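Local atomic coordinates of putative phytoene/squalene synthase YisP (Bacillus subtilis subsp. subtilis, PDB entry 3WE9), a protein that hydrolyses farnesyl diphosphate to farnesol and diphosphate, an activity involved in biofilm formation. Residues A[116-119]-A[120-123]. Sequence-based numbering, arbitrary orientation.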
loop_
_atom_site.group_PDB
_atom_site.type_symbol
_atom_site.label_atom_id
_atom_site.label_comp_id
_atom_site.label_asym_id
_atom_site.label_seq_id
_atom_site.Cartn_x
_atom_site.Cartn_y
_atom_site.Cartn_z
ATOM N N ASP A 116 6.435 0.645 20.288
ATOM C CA ASP A 116 7.097 1.600 21.166
ATOM C C ASP A 116 7.789 2.722 20.408
ATOM O O ASP A 116 7.493 3.895 20.615
ATOM C CB ASP A 116 8.115 0.872 22.050
ATOM C CG ASP A 116 8.669 1.757 23.147
ATOM O OD1 ASP A 116 7.868 2.245 23.974
ATOM O OD2 ASP A 116 9.900 1.973 23.182
ATOM N N ASP A 117 8.717 2.340 19.538
ATOM C CA ASP A 117 9.496 3.267 18.720
ATOM C C ASP A 117 8.831 3.517 17.375
ATOM O O ASP A 117 8.065 2.691 16.888
ATOM C CB ASP A 117 10.879 2.674 18.408
ATOM C CG ASP A 117 11.847 2.789 19.549
ATOM O OD1 ASP A 117 12.993 2.323 19.382
ATOM O OD2 ASP A 117 11.475 3.343 20.604
ATOM N N LEU A 118 9.157 4.648 16.766
ATOM C CA LEU A 118 8.638 4.951 15.446
ATOM C C LEU A 118 9.275 3.896 14.528
ATOM O O LEU A 118 8.637 3.392 13.608
ATOM C CB LEU A 118 9.053 6.368 15.031
ATOM C CG LEU A 118 8.732 6.839 13.612
ATOM C CD1 LEU A 118 7.282 6.530 13.269
ATOM C CD2 LEU A 118 9.019 8.332 13.498
ATOM N N ASP A 119 10.530 3.542 14.814
ATOM C CA ASP A 119 11.244 2.537 14.024
ATOM C C ASP A 119 10.466 1.235 13.921
ATOM O O ASP A 119 10.506 0.560 12.894
ATOM C CB ASP A 119 12.624 2.244 14.627
ATOM C CG ASP A 119 13.685 3.232 14.178
ATOM O OD1 ASP A 119 13.387 4.081 13.314
ATOM O OD2 ASP A 119 14.826 3.151 14.687
ATOM N N GLU A 120 9.761 0.875 14.987
ATOM C CA GLU A 120 8.982 -0.351 14.978
ATOM C C GLU A 120 7.848 -0.261 13.947
ATOM O O GLU A 120 7.572 -1.225 13.229
ATOM C CB GLU A 120 8.419 -0.625 16.375
ATOM C CG GLU A 120 7.812 -2.007 16.533
ATOM C CD GLU A 120 7.504 -2.355 17.979
ATOM O OE1 GLU A 120 6.954 -3.454 18.218
ATOM O OE2 GLU A 120 7.814 -1.540 18.877
ATOM N N LEU A 121 7.190 0.894 13.877
ATOM C CA LEU A 121 6.113 1.082 12.907
ATOM C C LEU A 121 6.694 1.065 11.489
ATOM O O LEU A 121 6.129 0.448 10.587
ATOM C CB LEU A 121 5.401 2.420 13.145
ATOM C CG LEU A 121 4.300 2.782 12.137
ATOM C CD1 LEU A 121 3.169 1.764 12.195
ATOM C CD2 LEU A 121 3.771 4.176 12.444
ATOM N N LEU A 122 7.824 1.747 11.307
ATOM C CA LEU A 122 8.487 1.821 10.004
ATOM C C LEU A 122 8.958 0.455 9.532
ATOM O O LEU A 122 8.844 0.121 8.351
ATOM C CB LEU A 122 9.689 2.772 10.066
ATOM C CG LEU A 122 9.383 4.244 10.354
ATOM C CD1 LEU A 122 10.679 5.050 10.402
ATOM C CD2 LEU A 122 8.455 4.777 9.272
ATOM N N MET A 123 9.496 -0.329 10.457
ATOM C CA MET A 123 9.981 -1.664 10.136
ATOM C C MET A 123 8.802 -2.513 9.691
ATOM O O MET A 123 8.916 -3.338 8.781
ATOM C CB MET A 123 10.658 -2.282 11.367
ATOM C CG MET A 123 11.079 -3.738 11.200
ATOM S SD MET A 123 12.118 -4.058 9.759
ATOM C CE MET A 123 13.454 -2.961 10.042
#
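Glu-120 reaches back from the first turn of helix 118-140 to the backbone of Asp-116, so the N-terminus of this helix, part of an all-helical squalene/phytoene synthase fold, is tied to the loop before it. Its carboxylate takes a nearly straight hydrogen bond, Asp-116 N to Glu-120 OE2 at 2.9 Å, with the donor above the carboxylate plane, 45° out of it. Glu-120 gains the span by pointing CG away from its own N (chi1 -169°) and staying extended beyond. A negative residue suits a helix start, where it probably interacts favourably with the helix dipole; with the carboxylate replaced by the methyl of an alanine, the Asp-116 N-H would probably lose this acceptor. Asp-117 sits at the N-cap position, but its side chain makes no capping bond; its carbonyl O receives a weak bond from Glu-120 N. Regular helical bonds follow, Leu-122 N to Leu-118 O at 2.9 Å and Met-123 N to Asp-119 O at 2.8 Å. Branched leucines suit the packing: Leu-121 is buried against Phe-164, while Leu-122 meets Leu-161 and Leu-118 meets Val-181, both leucines partly exposed. Leu-118 CD1 lies 4.3 Å from Leu-121 CD2, and Leu-118 CG 4.2 Å from Leu-122 CD1.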